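Local coordinates for A1 protein (Enterobacteria phage Qbeta, PDB 3RLK) that is a minor coat-protein read-through product of the phage, probably carried in the virion and needed for infection, at residues A[47-55]-A[110-121]. Sequence-based numbering, arbitrary orientation.
Sequences NRPWPIYNA and MRDQKYDIREGK
A parallel strand pair in the mixed sheet of the read-through domain joins Tyr53 and Asn54 to Gly120 and Lys121. Tyr53 is bonded through both its backbone N and its O: the N reaches Glu119 O at 2.9 Å, almost straight at 178°, and the O accepts Lys121 N at 2.6 Å. Ala55 N then bonds to Lys121 O. Just ahead of strand 52-55, where the chains diverge, a water donates to Pro51 O and accepts from Glu119 N. The Arg118 guanidinium lies parallel to the Tyr53 ring, planes 4° apart, displaced so that OH sits over the guanidinium centre, with CD over the same ring 3.5 Å from Tyr53 CE2. On the other face of the sheet, Glu119 reaches out with CG anti to the backbone N (chi1 -166°), which takes OE1 to Trp50 NE1 at 2.6 Å. Glu119 OE1 lies in the indole plane, but the N-H comes from above the carboxylate plane. The indole is sandwiched between Arg48 CG and Met110, whose CB sits over the six-membered ring and whose sulfur lies farther off above the five-membered one. Arg131 of strand 129-135 pairs with Glu119 OE2; Arg118 NH1 bonds to Leu37 O and salt-bridges Glu38. Strand 52-58 runs between 117-121 and the antiparallel strands 34-38 and 40-42, while Trp50 spans to helix 107-112.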
loop_
_atom_site.group_PDB
_atom_site.type_symbol
_atom_site.label_atom_id
_atom_site.label_comp_id
_atom_site.label_asym_id
_atom_site.label_seq_id
_atom_site.Cartn_x
_atom_site.Cartn_y
_atom_site.Cartn_z
ATOM N N ASN A 47 -11.181 -2.767 -23.679
ATOM C CA ASN A 47 -10.285 -1.673 -23.297
ATOM C C ASN A 47 -10.017 -1.558 -21.784
ATOM O O ASN A 47 -9.036 -0.946 -21.349
ATOM C CB ASN A 47 -10.851 -0.360 -23.825
ATOM C CG ASN A 47 -10.490 -0.123 -25.292
ATOM O OD1 ASN A 47 -11.088 0.718 -25.965
ATOM N ND2 ASN A 47 -9.475 -0.839 -25.780
ATOM N N ARG A 48 -10.899 -2.149 -20.999
ATOM C CA ARG A 48 -10.711 -2.176 -19.542
ATOM C C ARG A 48 -10.777 -3.621 -19.027
ATOM O O ARG A 48 -11.856 -4.131 -18.728
ATOM C CB ARG A 48 -11.703 -1.279 -18.780
ATOM C CG ARG A 48 -11.250 -0.951 -17.335
ATOM C CD ARG A 48 -12.290 -1.201 -16.180
ATOM N NE ARG A 48 -13.563 -0.742 -16.546
ATOM C CZ ARG A 48 -14.669 -1.445 -16.721
ATOM N NH1 ARG A 48 -14.865 -2.745 -16.431
ATOM N NH2 ARG A 48 -15.645 -0.737 -17.155
ATOM N N PRO A 49 -9.619 -4.287 -18.948
ATOM C CA PRO A 49 -9.603 -5.740 -18.793
ATOM C C PRO A 49 -9.840 -6.174 -17.341
ATOM O O PRO A 49 -9.471 -7.269 -16.989
ATOM C CB PRO A 49 -8.194 -6.152 -19.330
ATOM C CG PRO A 49 -7.366 -4.914 -19.181
ATOM C CD PRO A 49 -8.318 -3.756 -19.411
ATOM N N TRP A 50 -10.461 -5.323 -16.532
ATOM C CA TRP A 50 -10.728 -5.663 -15.104
ATOM C C TRP A 50 -12.183 -5.296 -14.782
ATOM O O TRP A 50 -12.696 -4.365 -15.364
ATOM C CB TRP A 50 -9.740 -4.945 -14.151
ATOM C CG TRP A 50 -9.646 -3.456 -14.300
ATOM C CD1 TRP A 50 -10.429 -2.536 -13.706
ATOM C CD2 TRP A 50 -8.691 -2.741 -15.074
ATOM N NE1 TRP A 50 -10.050 -1.289 -14.064
ATOM C CE2 TRP A 50 -8.975 -1.375 -14.909
ATOM C CE3 TRP A 50 -7.607 -3.127 -15.893
ATOM C CZ2 TRP A 50 -8.227 -0.365 -15.539
ATOM C CZ3 TRP A 50 -6.880 -2.123 -16.557
ATOM C CH2 TRP A 50 -7.198 -0.765 -16.371
ATOM N N PRO A 51 -12.825 -6.011 -13.826
ATOM C CA PRO A 51 -14.179 -5.609 -13.528
ATOM C C PRO A 51 -14.192 -4.299 -12.776
ATOM O O PRO A 51 -13.159 -3.852 -12.237
ATOM C CB PRO A 51 -14.691 -6.706 -12.594
ATOM C CG PRO A 51 -13.617 -7.779 -12.480
ATOM C CD PRO A 51 -12.354 -7.176 -13.041
ATOM N N ILE A 52 -15.362 -3.723 -12.607
ATOM C CA ILE A 52 -15.526 -2.711 -11.545
ATOM C C ILE A 52 -16.412 -3.380 -10.533
ATOM O O ILE A 52 -17.466 -3.964 -10.887
ATOM C CB ILE A 52 -16.120 -1.355 -12.044
ATOM C CG1 ILE A 52 -15.183 -0.760 -13.103
ATOM C CG2 ILE A 52 -16.343 -0.399 -10.889
ATOM C CD1 ILE A 52 -15.649 0.534 -13.743
ATOM N N TYR A 53 -16.017 -3.252 -9.286
ATOM C CA TYR A 53 -16.792 -3.797 -8.171
ATOM C C TYR A 53 -17.624 -2.712 -7.489
ATOM O O TYR A 53 -17.378 -1.489 -7.579
ATOM C CB TYR A 53 -15.858 -4.435 -7.131
ATOM C CG TYR A 53 -15.099 -5.626 -7.676
ATOM C CD1 TYR A 53 -15.567 -6.914 -7.481
ATOM C CD2 TYR A 53 -13.873 -5.454 -8.364
ATOM C CE1 TYR A 53 -14.873 -8.033 -7.996
ATOM C CE2 TYR A 53 -13.174 -6.548 -8.868
ATOM C CZ TYR A 53 -13.685 -7.838 -8.669
ATOM O OH TYR A 53 -13.010 -8.939 -9.168
ATOM N N ASN A 54 -18.629 -3.191 -6.791
ATOM C CA ASN A 54 -19.338 -2.364 -5.853
ATOM C C ASN A 54 -18.577 -2.451 -4.550
ATOM O O ASN A 54 -18.387 -3.556 -4.008
ATOM C CB ASN A 54 -20.732 -2.951 -5.663
ATOM C CG ASN A 54 -21.711 -2.571 -6.786
ATOM O OD1 ASN A 54 -21.743 -1.440 -7.257
ATOM N ND2 ASN A 54 -22.540 -3.508 -7.173
ATOM N N ALA A 55 -18.142 -1.305 -4.017
ATOM C CA ALA A 55 -17.490 -1.263 -2.726
ATOM C C ALA A 55 -18.431 -1.292 -1.556
ATOM O O ALA A 55 -19.315 -0.439 -1.488
ATOM C CB ALA A 55 -16.492 -0.022 -2.634
ATOM N N MET A 110 -2.954 -0.673 -12.441
ATOM C CA MET A 110 -4.111 -1.578 -12.636
ATOM C C MET A 110 -3.869 -2.696 -13.666
ATOM O O MET A 110 -4.286 -3.832 -13.440
ATOM C CB MET A 110 -5.376 -0.805 -12.984
ATOM C CG MET A 110 -6.031 0.046 -11.898
ATOM S SD MET A 110 -6.634 -0.945 -10.518
ATOM C CE MET A 110 -7.141 -2.434 -11.304
ATOM N N ARG A 111 -3.235 -2.362 -14.799
ATOM C CA ARG A 111 -2.909 -3.373 -15.824
ATOM C C ARG A 111 -1.958 -4.444 -15.281
ATOM O O ARG A 111 -2.124 -5.660 -15.555
ATOM C CB ARG A 111 -2.299 -2.735 -17.116
ATOM C CG ARG A 111 -3.230 -1.773 -17.914
ATOM C CD ARG A 111 -2.626 -1.360 -19.289
ATOM N NE ARG A 111 -3.371 -0.244 -19.905
ATOM C CZ ARG A 111 -3.048 0.285 -21.100
ATOM N NH1 ARG A 111 -2.016 -0.223 -21.778
ATOM N NH2 ARG A 111 -3.744 1.310 -21.619
ATOM N N ASP A 112 -0.951 -4.001 -14.522
ATOM C CA ASP A 112 0.122 -4.913 -14.077
ATOM C C ASP A 112 -0.229 -5.851 -12.932
ATOM O O ASP A 112 0.180 -6.987 -12.918
ATOM C CB ASP A 112 1.356 -4.080 -13.739
ATOM C CG ASP A 112 1.958 -3.435 -14.969
ATOM O OD1 ASP A 112 1.493 -3.805 -16.083
ATOM O OD2 ASP A 112 2.905 -2.599 -14.867
ATOM N N GLN A 113 -0.998 -5.352 -11.980
ATOM C CA GLN A 113 -1.249 -6.033 -10.702
ATOM C C GLN A 113 0.003 -6.598 -10.042
ATOM O O GLN A 113 -0.005 -7.729 -9.558
ATOM C CB GLN A 113 -2.309 -7.125 -10.851
ATOM C CG GLN A 113 -3.720 -6.617 -11.320
ATOM C CD GLN A 113 -4.431 -5.783 -10.330
ATOM O OE1 GLN A 113 -4.959 -4.717 -10.635
ATOM N NE2 GLN A 113 -4.513 -6.276 -9.137
ATOM N N LYS A 114 1.075 -5.820 -10.027
ATOM C CA LYS A 114 2.262 -6.132 -9.196
ATOM C C LYS A 114 1.836 -6.081 -7.731
ATOM O O LYS A 114 2.350 -6.871 -6.944
ATOM C CB LYS A 114 3.360 -5.097 -9.433
ATOM C CG LYS A 114 3.965 -5.208 -10.876
ATOM C CD LYS A 114 4.852 -4.016 -11.091
ATOM C CE LYS A 114 5.554 -4.203 -12.445
ATOM N NZ LYS A 114 6.085 -2.848 -12.838
ATOM N N TYR A 115 0.885 -5.203 -7.378
ATOM C CA TYR A 115 0.147 -5.319 -6.102
ATOM C C TYR A 115 -1.311 -5.581 -6.469
ATOM O O TYR A 115 -1.705 -5.268 -7.584
ATOM C CB TYR A 115 0.227 -3.978 -5.305
ATOM C CG TYR A 115 1.598 -3.793 -4.703
ATOM C CD1 TYR A 115 1.888 -4.270 -3.402
ATOM C CD2 TYR A 115 2.616 -3.158 -5.436
ATOM C CE1 TYR A 115 3.183 -4.138 -2.860
ATOM C CE2 TYR A 115 3.934 -3.027 -4.890
ATOM C CZ TYR A 115 4.165 -3.483 -3.574
ATOM O OH TYR A 115 5.426 -3.331 -3.019
ATOM N N ASP A 116 -2.110 -6.140 -5.569
ATOM C CA ASP A 116 -3.527 -6.372 -5.923
ATOM C C ASP A 116 -4.326 -5.102 -5.679
ATOM O O ASP A 116 -4.370 -4.593 -4.546
ATOM C CB ASP A 116 -4.152 -7.469 -5.051
ATOM C CG ASP A 116 -3.490 -8.830 -5.275
ATOM O OD1 ASP A 116 -3.560 -9.301 -6.408
ATOM O OD2 ASP A 116 -2.937 -9.414 -4.312
ATOM N N ILE A 117 -4.950 -4.594 -6.739
ATOM C CA ILE A 117 -5.634 -3.306 -6.699
ATOM C C ILE A 117 -6.983 -3.567 -7.409
ATOM O O ILE A 117 -6.985 -4.199 -8.449
ATOM C CB ILE A 117 -4.835 -2.277 -7.482
ATOM C CG1 ILE A 117 -3.343 -2.310 -7.066
ATOM C CG2 ILE A 117 -5.495 -0.888 -7.368
ATOM C CD1 ILE A 117 -2.458 -1.520 -8.058
ATOM N N ARG A 118 -8.103 -3.173 -6.819
ATOM C CA ARG A 118 -9.430 -3.373 -7.496
ATOM C C ARG A 118 -10.072 -2.045 -7.721
ATOM O O ARG A 118 -9.982 -1.146 -6.865
ATOM C CB ARG A 118 -10.364 -4.304 -6.688
ATOM C CG ARG A 118 -9.920 -5.761 -6.814
ATOM C CD ARG A 118 -10.905 -6.743 -6.162
ATOM N NE ARG A 118 -10.492 -8.109 -6.468
ATOM C CZ ARG A 118 -11.144 -9.222 -6.111
ATOM N NH1 ARG A 118 -12.304 -9.162 -5.496
ATOM N NH2 ARG A 118 -10.602 -10.423 -6.418
ATOM N N GLU A 119 -10.764 -1.880 -8.855
ATOM C CA GLU A 119 -11.530 -0.629 -9.046
ATOM C C GLU A 119 -12.937 -0.791 -8.476
ATOM O O GLU A 119 -13.592 -1.820 -8.748
ATOM C CB GLU A 119 -11.638 -0.367 -10.552
ATOM C CG GLU A 119 -12.098 1.056 -10.870
ATOM C CD GLU A 119 -11.549 1.524 -12.195
ATOM O OE1 GLU A 119 -11.490 0.698 -13.127
ATOM O OE2 GLU A 119 -11.155 2.697 -12.277
ATOM N N GLY A 120 -13.437 0.190 -7.730
ATOM C CA GLY A 120 -14.808 -0.035 -7.201
ATOM C C GLY A 120 -15.620 1.253 -7.109
ATOM O O GLY A 120 -15.081 2.380 -6.992
ATOM N N LYS A 121 -16.930 1.039 -7.126
ATOM C CA LYS A 121 -17.891 2.105 -7.094
ATOM C C LYS A 121 -18.410 2.284 -5.635
ATOM O O LYS A 121 -18.956 1.377 -5.078
ATOM C CB LYS A 121 -19.069 1.826 -8.033
ATOM C CG LYS A 121 -20.048 3.070 -8.042
ATOM C CD LYS A 121 -21.320 2.761 -8.767
ATOM C CE LYS A 121 -22.258 3.981 -8.752
ATOM N NZ LYS A 121 -21.701 5.188 -9.536
HETATM O O HOH W 1 -11.021 -4.227 -10.217
HETATM O O HOH W 2 -21.701 0.521 -4.675
#